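PDB 3BHQ: transcriptional regulator from Mesorhizobium loti, which probably binds operator DNA through an N-terminal helix-turn-helix domain and regulates transcription, as TetR-family proteins do. Local coordinates for residues Ile74-Val78 / Arg98-Val102; Phe167-Leu171 / His194-Ser198; Lys13-Ile17 / Lys41-Ser45; Glu57-Gly61 / Met122-Gly126. Where two conformers were deposited one is given. Residues are numbered along the deposited sequence.

Interaction 1: residues Ile74-Val78 / Arg98-Val102; sequences IIESV and RLIAV
Both segments are regular α-helix, Ile-74 to Val-78 within helix 56-83 and Arg-98 to Val-102 within helix 88-103, running nearly antiparallel at 168° with their axes 10.8 Å apart. The register pairs Ile-74 with Val-102 (CA-CA 8.0 Å), Ile-75 with Leu-99 (7.3 Å) and Val-78 with Arg-98 (7.4 Å). Mainly Ile, Leu and Val side chains bridge this wide spacing, with the stem of Arg-98 on Val-78. Ile-75, in the mm rotamer, brings CD1 to 3.4 Å from Leu-99 CD2 (Leu-99 is mt) and to 4.3 Å from Val-102 CG1. Ile-74 CG2 lies 3.7 Å from Val-102 CG2, with Val-102 in t. Arg-98 curls back through three m torsions: its CB is 4.0 Å from Val-78 CG1, and its NH1 is 3.7 Å from Ile-74 CG2. This apolar seam joins the far part of helix 56-83 to helix 88-103, within the all-helical body typical of TetR-family proteins; Leu-99 continues onto Phe-167 and Leu-170 of helix 159-181, and Ile-100 onto helix 188-206.

Interaction 2: residues Phe167-Leu171 / His194-Ser198; sequences FGMLL and HADAS
Leu-170 and His-194 set this contact by their rotamers. Leu-170 is tp, which carries CD1 to 3.7 Å from Ala-195 CA and 4.1 Å from Ala-195 CB. His-194, with chi1 t and chi2 76°, extends its ring so that NE2 donates a hydrogen bond to Leu-170 O (2.7 Å, N-H...O angle 138°), the carbonyl lying at the ring edge near its plane. Ser-198 is m; its OG bonds back to His-194 O at 2.9 Å and sits 3.5 Å from Leu-170 CA. Met-169, a selenomethionine in mtm, contributes its CB, 4.3 Å from Ser-198 CB. Both segments are helical, their axes 9.0 Å apart and crossing at 146°; small Ala-195 and Ser-198 let the backbones approach, Leu-170 CA and Ser-198 CA being 5.5 Å apart. Phe-167 and Leu-171 pack on Trp-172, and Met-169 on His-165, of the second subunit. Helices 159-181 and 188-206 are the last two of the chain, a roughly antiparallel pair of the kind that forms the dimerisation region of TetR-family regulators.

Interaction 3: residues Lys13-Ile17 / Lys41-Ser45; sequences KDREI and KAGAS. With EDO (1,2-ethanediol), chain E.
A lysine amine set against the carbonyl end of a helix is the striking feature here. Lys-13 NZ makes a weak hydrogen bond to Gly-43 O (2.8 Å) and lies 2.6 Å from Ala-42 O, at an angle too poor for a bond. The same amine forms a salt bridge with Glu-16 OE1 (2.9 Å), one turn along its own helix. The lysine bends to do so (chi1 -98°, chi2 m). Lys-13 to Ile-17 are α-helical; the other segment ends helix 35-42 in a Schellman motif, Gly-43 taking phi/psi 69°/39°, a positive phi that favours glycine. Ala-44 and Ser-45 are extended, and Ser-45 N-caps helix 46-53. Ala-42 faces Ile-17 (CA-CA 5.1 Å): Ala-42 CB is 3.7 Å from Ile-17 CA and 4.0 Å from Ile-17 CG1, which also lies 4.1 Å from Ala-44 CB. Ile-17, in mt, also reaches Val-49 and Phe-53 of helix 46-53. Lys-41 NZ takes no part and hydrogen-bonds O1 of a 1,2-ethanediol (2.8 Å), probably from the crystallisation liquor. This is the turn of the predicted helix-turn-helix motif, packed on helix 9-28; the positive amine among carbonyl oxygens implies favourable electrostatics at the helix C-terminus, while small alanines permit close apolar contact.

Interaction 4: residues Glu57-Gly61 / Met122-Gly126; sequences ETLFG and MPQLG
In the TetR-type architecture the first helix after the helix-turn-helix motif links the DNA-binding domain to the C-terminal domain, and here its N-terminal part, Glu-57 to Gly-61 of helix 56-83, meets the start of helix 123-150. Met-122 is extended (phi/psi -137°/74°) and Pro-123 to Gly-126 turn into helix. The nearest CA pairs are Gly-61 with Leu-125 (5.7 Å) and Glu-57 with Met-122 (7.8 Å). Apolar contacts centre on Phe-60 (chi1 t, chi2 -10°). Leu-125, in mt, sets CD1 over one face of the ring, 3.7 Å from its centroid and 20° off the normal, a CH-pi contact in which CD1 is 3.5 Å from Phe-60 CD2. Selenomethionine Met-122, in mtm, brings CE to 3.9 Å from Phe-60 CD2. The ring also stacks with Phe-25 and packs on Leu-111 and Leu-114 of helix 106-117. Leu-125 CD2 lies 3.6 Å from Gly-61 N. Polar contacts lie beside this core. Glu-57, extended as tt, accepts a hydrogen bond at OE2 from Gln-124 NE2 (2.9 Å, 152°), while its OE2 is 3.5 Å from Met-122 CG. Gln-124 takes chi1 p and chi2 m to present the amide. A single water completes the bridge, accepting from Gln-124 NE2 (2.9 Å) and donating to Glu-57 O (2.8 Å).

In space the four contacts run from the predicted DNA-binding domain toward the dimer interface. Interaction 3 meets interaction 4 through Ile-17 CG2 and Leu-59 CD1, 4.3 Å apart, with centres about 19 Å apart. Helix 56-83 serves both interaction 4 and interaction 1 (centres about 25 Å apart), the latter nested within the loop that the former closes. Interactions 1 and 2 share one core: Ile-100 CD1 is 3.5 Å from Leu-170 CD1. Interactions 2 and 3 lie farthest apart, about 38 Å between centres. 1,2-Ethanediol, probably from the crystallisation liquor, lies about 4 Å from the side chain of Ile-74 in interaction 1 and about 3 Å from that of Gln-124 in interaction 4.

Interaction 1: residues Ile74-Val78 / Arg98-Val102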
loop_
_atom_site.group_PDB
_atom_site.type_symbol
_atom_site.label_atom_id
_atom_site.label_comp_id
_atom_site.label_asym_id
_atom_site.label_seq_id
_atom_site.Cartn_x
_atom_site.Cartn_y
_atom_site.Cartn_z
ATOM N N ILE A 74 -15.902 0.611 13.387
ATOM C CA ILE A 74 -14.872 0.435 14.423
ATOM C C ILE A 74 -14.007 1.681 14.550
ATOM O O ILE A 74 -13.779 2.161 15.667
ATOM C CB ILE A 74 -13.973 -0.836 14.214
ATOM C CG1 ILE A 74 -14.819 -2.108 14.214
ATOM C CG2 ILE A 74 -12.928 -0.920 15.348
ATOM C CD1 ILE A 74 -14.062 -3.376 13.876
ATOM N N ILE A 75 -13.562 2.233 13.421
ATOM C CA ILE A 75 -12.744 3.462 13.425
ATOM C C ILE A 75 -13.513 4.627 14.071
ATOM O O ILE A 75 -12.933 5.385 14.865
ATOM C CB ILE A 75 -12.216 3.858 12.007
ATOM C CG1 ILE A 75 -11.356 2.742 11.376
ATOM C CG2 ILE A 75 -11.434 5.157 12.066
ATOM C CD1 ILE A 75 -10.317 2.139 12.237
ATOM N N GLU A 76 -14.800 4.767 13.753
ATOM C CA GLU A 76 -15.621 5.811 14.399
ATOM C C GLU A 76 -15.667 5.689 15.935
ATOM O O GLU A 76 -15.619 6.710 16.632
ATOM C CB GLU A 76 -17.054 5.849 13.850
ATOM C CG GLU A 76 -17.159 6.459 12.451
ATOM C CD GLU A 76 -18.595 6.578 11.926
ATOM O OE1 GLU A 76 -19.527 5.958 12.496
ATOM O OE2 GLU A 76 -18.782 7.309 10.926
ATOM N N SER A 77 -15.761 4.465 16.445
ATOM C CA SER A 77 -15.802 4.252 17.901
ATOM C C SER A 77 -14.483 4.664 18.557
ATOM O O SER A 77 -14.490 5.310 19.586
ATOM C CB SER A 77 -16.135 2.805 18.261
ATOM O OG SER A 77 -15.163 1.899 17.780
ATOM N N VAL A 78 -13.362 4.308 17.931
ATOM C CA VAL A 78 -12.025 4.642 18.475
ATOM C C VAL A 78 -11.656 6.131 18.349
ATOM O O VAL A 78 -11.023 6.688 19.259
ATOM C CB VAL A 78 -10.918 3.668 17.939
ATOM C CG1 VAL A 78 -11.297 2.225 18.267
ATOM C CG2 VAL A 78 -10.677 3.819 16.458
ATOM N N ARG A 98 -5.105 0.599 18.386
ATOM C CA ARG A 98 -6.350 0.008 17.869
ATOM C C ARG A 98 -6.371 -0.003 16.339
ATOM O O ARG A 98 -6.811 -0.984 15.735
ATOM C CB ARG A 98 -7.600 0.729 18.393
ATOM C CG ARG A 98 -7.831 0.603 19.885
ATOM C CD ARG A 98 -8.310 -0.800 20.324
ATOM N NE ARG A 98 -9.655 -1.122 19.822
ATOM C CZ ARG A 98 -9.978 -1.930 18.803
ATOM N NH1 ARG A 98 -11.267 -2.085 18.500
ATOM N NH2 ARG A 98 -9.064 -2.598 18.093
ATOM N N LEU A 99 -5.902 1.087 15.709
ATOM C CA LEU A 99 -5.850 1.183 14.225
ATOM C C LEU A 99 -4.983 0.086 13.648
ATOM O O LEU A 99 -5.369 -0.544 12.650
ATOM C CB LEU A 99 -5.316 2.540 13.743
ATOM C CG LEU A 99 -6.140 3.800 13.985
ATOM C CD1 LEU A 99 -5.330 5.021 13.515
ATOM C CD2 LEU A 99 -7.511 3.725 13.288
ATOM N N ILE A 100 -3.809 -0.124 14.232
ATOM C CA ILE A 100 -2.907 -1.210 13.794
ATOM C C ILE A 100 -3.595 -2.546 13.896
ATOM O O ILE A 100 -3.603 -3.316 12.962
ATOM C CB ILE A 100 -1.606 -1.311 14.642
ATOM C CG1 ILE A 100 -0.694 -0.147 14.292
ATOM C CG2 ILE A 100 -0.867 -2.659 14.399
ATOM C CD1 ILE A 100 0.562 -0.090 15.132
ATOM N N ALA A 101 -4.210 -2.830 15.040
ATOM C CA ALA A 101 -4.879 -4.138 15.251
ATOM C C ALA A 101 -6.026 -4.390 14.266
ATOM O O ALA A 101 -6.158 -5.487 13.723
ATOM C CB ALA A 101 -5.372 -4.262 16.687
ATOM N N VAL A 102 -6.840 -3.370 14.020
ATOM C CA VAL A 102 -7.967 -3.464 13.096
ATOM C C VAL A 102 -7.522 -3.604 11.636
ATOM O O VAL A 102 -7.989 -4.484 10.897
ATOM C CB VAL A 102 -8.908 -2.222 13.252
ATOM C CG1 VAL A 102 -9.964 -2.153 12.159
ATOM C CG2 VAL A 102 -9.544 -2.234 14.634
#

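Interaction 2: residues Phe167-Leu171 / His194-Ser198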
loop_
_atom_site.group_PDB
_atom_site.type_symbol
_atom_site.label_atom_id
_atom_site.label_comp_id
_atom_site.label_asym_id
_atom_site.label_seq_id
_atom_site.Cartn_x
_atom_site.Cartn_y
_atom_site.Cartn_z
ATOM N N PHE A 167 -1.671 7.919 9.646
ATOM C CA PHE A 167 -1.856 6.608 9.038
ATOM C C PHE A 167 -0.617 6.159 8.254
ATOM O O PHE A 167 -0.211 4.994 8.361
ATOM C CB PHE A 167 -3.095 6.571 8.126
ATOM C CG PHE A 167 -4.401 6.383 8.867
ATOM C CD1 PHE A 167 -4.969 7.396 9.611
ATOM C CD2 PHE A 167 -5.091 5.179 8.770
ATOM C CE1 PHE A 167 -6.203 7.215 10.252
ATOM C CE2 PHE A 167 -6.335 4.993 9.413
ATOM C CZ PHE A 167 -6.888 6.021 10.158
ATOM N N GLY A 168 -0.027 7.088 7.518
ATOM C CA GLY A 168 1.172 6.780 6.740
ATOM C C GLY A 168 2.357 6.390 7.614
ATOM O O GLY A 168 3.020 5.388 7.349
HETATM N N MSE A 169 2.608 7.142 8.683
HETATM C CA MSE A 169 3.716 6.785 9.593
HETATM C C MSE A 169 3.475 5.458 10.275
HETATM O O MSE A 169 4.392 4.640 10.427
HETATM C CB MSE A 169 3.983 7.897 10.589
HETATM C CG MSE A 169 4.569 9.038 9.924
HETATM SE SE MSE A 169 5.256 10.323 11.138
HETATM C CE MSE A 169 3.699 11.093 11.323
ATOM N N LEU A 170 2.225 5.222 10.677
ATOM C CA LEU A 170 1.857 4.019 11.369
ATOM C C LEU A 170 1.910 2.773 10.501
ATOM O O LEU A 170 2.298 1.694 10.979
ATOM C CB LEU A 170 0.417 4.178 11.897
ATOM C CG LEU A 170 -0.167 3.189 12.855
ATOM C CD1 LEU A 170 0.610 3.279 14.169
ATOM C CD2 LEU A 170 -1.659 3.565 13.043
ATOM N N LEU A 171 1.492 2.879 9.242
ATOM C CA LEU A 171 1.292 1.694 8.421
ATOM C C LEU A 171 2.219 1.485 7.241
ATOM O O LEU A 171 2.183 0.406 6.668
ATOM C CB LEU A 171 -0.152 1.720 7.910
ATOM C CG LEU A 171 -1.245 1.699 8.987
ATOM C CD1 LEU A 171 -2.617 1.981 8.363
ATOM C CD2 LEU A 171 -1.218 0.382 9.723
ATOM N N HIS A 194 5.765 0.365 18.037
ATOM C CA HIS A 194 5.566 0.943 16.710
ATOM C C HIS A 194 4.537 2.080 16.712
ATOM O O HIS A 194 4.797 3.154 16.202
ATOM C CB HIS A 194 5.127 -0.125 15.707
ATOM C CG HIS A 194 5.076 0.382 14.305
ATOM N ND1 HIS A 194 6.221 0.585 13.567
ATOM C CD2 HIS A 194 4.046 0.778 13.521
ATOM C CE1 HIS A 194 5.895 1.061 12.379
ATOM N NE2 HIS A 194 4.587 1.219 12.340
ATOM N N ALA A 195 3.372 1.800 17.280
ATOM C CA ALA A 195 2.324 2.802 17.391
ATOM C C ALA A 195 2.841 4.035 18.165
ATOM O O ALA A 195 2.667 5.168 17.722
ATOM C CB ALA A 195 1.087 2.198 18.088
ATOM N N ASP A 196 3.540 3.807 19.276
ATOM C CA ASP A 196 4.024 4.906 20.114
ATOM C C ASP A 196 5.071 5.776 19.452
ATOM O O ASP A 196 5.047 6.995 19.599
ATOM C CB ASP A 196 4.545 4.401 21.457
ATOM C CG ASP A 196 3.484 3.711 22.283
ATOM O OD1 ASP A 196 2.284 3.630 21.900
ATOM O OD2 ASP A 196 3.893 3.189 23.332
ATOM N N ALA A 197 5.997 5.147 18.719
ATOM C CA ALA A 197 6.987 5.884 17.957
ATOM C C ALA A 197 6.322 6.752 16.854
ATOM O O ALA A 197 6.724 7.890 16.641
ATOM C CB ALA A 197 8.007 4.900 17.337
ATOM N N SER A 198 5.283 6.222 16.203
ATOM C CA SER A 198 4.531 6.960 15.171
ATOM C C SER A 198 3.825 8.193 15.794
ATOM O O SER A 198 3.802 9.278 15.232
ATOM C CB SER A 198 3.496 6.079 14.470
ATOM O OG SER A 198 4.079 4.879 13.972
#

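Interaction 3: residues Lys13-Ile17 / Lys41-Ser45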
loop_
_atom_site.group_PDB
_atom_site.type_symbol
_atom_site.label_atom_id
_atom_site.label_comp_id
_atom_site.label_asym_id
_atom_site.label_seq_id
_atom_site.Cartn_x
_atom_site.Cartn_y
_atom_site.Cartn_z
ATOM N N LYS A 13 -30.953 -12.618 6.212
ATOM C CA LYS A 13 -30.497 -13.518 5.155
ATOM C C LYS A 13 -29.453 -12.861 4.271
ATOM O O LYS A 13 -28.458 -13.485 3.949
ATOM C CB LYS A 13 -31.652 -14.105 4.310
ATOM C CG LYS A 13 -32.060 -15.498 4.732
ATOM C CD LYS A 13 -30.968 -16.507 4.306
ATOM C CE LYS A 13 -30.923 -17.744 5.196
ATOM N NZ LYS A 13 -29.517 -18.244 5.249
ATOM N N ASP A 14 -29.661 -11.608 3.888
ATOM C CA ASP A 14 -28.666 -10.889 3.070
ATOM C C ASP A 14 -27.308 -10.721 3.776
ATOM O O ASP A 14 -26.272 -10.901 3.168
ATOM C CB ASP A 14 -29.193 -9.541 2.561
ATOM C CG ASP A 14 -30.251 -9.691 1.455
ATOM O OD1 ASP A 14 -30.544 -10.809 0.962
ATOM O OD2 ASP A 14 -30.795 -8.647 1.064
ATOM N N ARG A 15 -27.344 -10.405 5.064
ATOM C CA ARG A 15 -26.128 -10.360 5.882
ATOM C C ARG A 15 -25.425 -11.726 5.899
ATOM O O ARG A 15 -24.199 -11.790 5.756
ATOM C CB ARG A 15 -26.453 -9.919 7.317
ATOM C CG ARG A 15 -25.231 -9.899 8.267
ATOM C CD ARG A 15 -25.539 -9.311 9.648
ATOM N NE ARG A 15 -26.706 -9.909 10.292
ATOM C CZ ARG A 15 -26.750 -11.130 10.841
ATOM N NH1 ARG A 15 -25.685 -11.945 10.876
ATOM N NH2 ARG A 15 -27.895 -11.536 11.382
ATOM N N GLU A 16 -26.202 -12.802 6.082
ATOM C CA GLU A 16 -25.642 -14.166 6.080
ATOM C C GLU A 16 -25.000 -14.527 4.745
ATOM O O GLU A 16 -23.938 -15.151 4.699
ATOM C CB GLU A 16 -26.701 -15.195 6.478
ATOM C CG GLU A 16 -27.111 -15.087 7.953
ATOM C CD GLU A 16 -28.332 -15.888 8.348
ATOM O OE1 GLU A 16 -29.025 -16.471 7.492
ATOM O OE2 GLU A 16 -28.615 -15.906 9.563
ATOM N N ILE A 17 -25.661 -14.130 3.650
ATOM C CA ILE A 17 -25.134 -14.365 2.320
ATOM C C ILE A 17 -23.799 -13.601 2.116
ATOM O O ILE A 17 -22.845 -14.167 1.594
ATOM C CB ILE A 17 -26.169 -13.995 1.215
ATOM C CG1 ILE A 17 -27.370 -14.930 1.301
ATOM C CG2 ILE A 17 -25.536 -14.051 -0.168
ATOM C CD1 ILE A 17 -28.607 -14.422 0.523
ATOM N N LYS A 41 -23.280 -22.395 1.508
ATOM C CA LYS A 41 -22.541 -21.960 2.690
ATOM C C LYS A 41 -23.376 -21.039 3.586
ATOM O O LYS A 41 -23.278 -21.102 4.812
ATOM C CB LYS A 41 -21.236 -21.294 2.251
ATOM C CG LYS A 41 -20.299 -20.866 3.346
ATOM C CD LYS A 41 -19.081 -20.174 2.729
ATOM C CE LYS A 41 -18.155 -19.637 3.799
ATOM N NZ LYS A 41 -17.570 -20.786 4.582
ATOM N N ALA A 42 -24.204 -20.199 2.966
ATOM C CA ALA A 42 -25.060 -19.253 3.676
ATOM C C ALA A 42 -26.367 -19.829 4.169
ATOM O O ALA A 42 -27.064 -19.160 4.918
ATOM C CB ALA A 42 -25.394 -18.075 2.749
ATOM N N GLY A 43 -26.715 -21.032 3.727
ATOM C CA GLY A 43 -27.997 -21.630 4.064
ATOM C C GLY A 43 -29.156 -20.907 3.403
ATOM O O GLY A 43 -30.195 -20.686 4.024
ATOM N N ALA A 44 -28.941 -20.493 2.154
ATOM C CA ALA A 44 -29.931 -19.809 1.350
ATOM C C ALA A 44 -30.204 -20.630 0.084
ATOM O O ALA A 44 -29.352 -21.409 -0.358
ATOM C CB ALA A 44 -29.420 -18.421 0.964
ATOM N N SER A 45 -31.379 -20.429 -0.507
ATOM C CA SER A 45 -31.668 -21.022 -1.799
ATOM C C SER A 45 -30.880 -20.262 -2.871
ATOM O O SER A 45 -30.592 -19.060 -2.740
ATOM C CB SER A 45 -33.151 -20.966 -2.112
ATOM O OG SER A 45 -33.495 -19.634 -2.465
HETATM C C1 EDO E . -14.641 -20.936 2.596
HETATM O O1 EDO E . -14.879 -21.169 3.990
HETATM C C2 EDO E . -15.891 -21.221 1.779
HETATM O O2 EDO E . -15.579 -21.736 0.484
#

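Interaction 4: residues Glu57-Gly61 / Met122-Gly126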
loop_
_atom_site.group_PDB
_atom_site.type_symbol
_atom_site.label_atom_id
_atom_site.label_comp_id
_atom_site.label_asym_id
_atom_site.label_seq_id
_atom_site.Cartn_x
_atom_site.Cartn_y
_atom_site.Cartn_z
ATOM N N GLU A 57 -20.123 -11.093 -9.589
ATOM C CA GLU A 57 -19.429 -9.796 -9.616
ATOM C C GLU A 57 -20.118 -8.769 -8.702
ATOM O O GLU A 57 -19.455 -8.037 -7.962
ATOM C CB GLU A 57 -19.354 -9.255 -11.058
ATOM C CG GLU A 57 -18.719 -7.884 -11.216
ATOM C CD GLU A 57 -18.430 -7.518 -12.668
ATOM O OE1 GLU A 57 -19.122 -8.050 -13.586
ATOM O OE2 GLU A 57 -17.546 -6.678 -12.873
ATOM N N THR A 58 -21.431 -8.688 -8.820
ATOM C CA THR A 58 -22.264 -7.822 -7.984
ATOM C C THR A 58 -22.125 -8.165 -6.510
ATOM O O THR A 58 -21.948 -7.270 -5.660
ATOM C CB THR A 58 -23.727 -7.850 -8.471
ATOM O OG1 THR A 58 -23.788 -7.476 -9.857
ATOM C CG2 THR A 58 -24.613 -6.909 -7.628
ATOM N N LEU A 59 -22.166 -9.463 -6.198
ATOM C CA LEU A 59 -22.026 -9.917 -4.830
ATOM C C LEU A 59 -20.643 -9.539 -4.247
ATOM O O LEU A 59 -20.560 -9.110 -3.104
ATOM C CB LEU A 59 -22.271 -11.424 -4.765
ATOM C CG LEU A 59 -22.175 -12.111 -3.394
ATOM C CD1 LEU A 59 -22.903 -11.392 -2.254
ATOM C CD2 LEU A 59 -22.658 -13.584 -3.456
ATOM N N PHE A 60 -19.589 -9.650 -5.054
ATOM C CA PHE A 60 -18.226 -9.260 -4.612
ATOM C C PHE A 60 -18.220 -7.751 -4.256
ATOM O O PHE A 60 -17.616 -7.327 -3.266
ATOM C CB PHE A 60 -17.201 -9.575 -5.706
ATOM C CG PHE A 60 -15.753 -9.751 -5.247
ATOM C CD1 PHE A 60 -15.303 -9.448 -3.954
ATOM C CD2 PHE A 60 -14.808 -10.177 -6.186
ATOM C CE1 PHE A 60 -13.952 -9.644 -3.612
ATOM C CE2 PHE A 60 -13.456 -10.347 -5.838
ATOM C CZ PHE A 60 -13.052 -10.098 -4.571
ATOM N N GLY A 61 -18.927 -6.940 -5.046
ATOM C CA GLY A 61 -19.034 -5.527 -4.748
ATOM C C GLY A 61 -19.699 -5.259 -3.405
ATOM O O GLY A 61 -19.247 -4.409 -2.632
HETATM N N MSE A 122 -12.053 -6.073 -12.440
HETATM C CA MSE A 122 -13.260 -5.511 -11.780
HETATM C C MSE A 122 -12.807 -4.244 -11.039
HETATM O O MSE A 122 -12.696 -4.238 -9.805
HETATM C CB MSE A 122 -13.884 -6.533 -10.833
HETATM C CG MSE A 122 -14.531 -7.720 -11.525
HETATM SE SE MSE A 122 -15.239 -9.093 -10.371
HETATM C CE MSE A 122 -13.552 -9.881 -9.862
ATOM N N PRO A 123 -12.534 -3.162 -11.789
ATOM C CA PRO A 123 -11.990 -1.921 -11.219
ATOM C C PRO A 123 -12.895 -1.314 -10.166
ATOM O O PRO A 123 -12.405 -0.620 -9.288
ATOM C CB PRO A 123 -11.827 -0.994 -12.432
ATOM C CG PRO A 123 -12.599 -1.585 -13.502
ATOM C CD PRO A 123 -12.799 -3.026 -13.231
ATOM N N GLN A 124 -14.199 -1.589 -10.257
ATOM C CA GLN A 124 -15.156 -1.035 -9.290
ATOM C C GLN A 124 -14.924 -1.455 -7.837
ATOM O O GLN A 124 -15.326 -0.732 -6.925
ATOM C CB GLN A 124 -16.596 -1.292 -9.712
ATOM C CG GLN A 124 -17.105 -2.700 -9.595
ATOM C CD GLN A 124 -16.682 -3.656 -10.669
ATOM O OE1 GLN A 124 -15.875 -3.350 -11.552
ATOM N NE2 GLN A 124 -17.279 -4.868 -10.606
ATOM N N LEU A 125 -14.311 -2.611 -7.631
ATOM C CA LEU A 125 -14.067 -3.123 -6.276
ATOM C C LEU A 125 -13.082 -2.192 -5.561
ATOM O O LEU A 125 -13.354 -1.740 -4.438
ATOM C CB LEU A 125 -13.526 -4.564 -6.289
ATOM C CG LEU A 125 -14.412 -5.627 -7.011
ATOM C CD1 LEU A 125 -13.705 -6.990 -7.023
ATOM C CD2 LEU A 125 -15.802 -5.677 -6.406
ATOM N N GLY A 126 -11.956 -1.923 -6.215
ATOM C CA GLY A 126 -10.963 -1.013 -5.658
ATOM C C GLY A 126 -11.460 0.412 -5.531
ATOM O O GLY A 126 -11.126 1.116 -4.547
HETATM O O HOH W 1 -19.068 -5.337 -8.430
#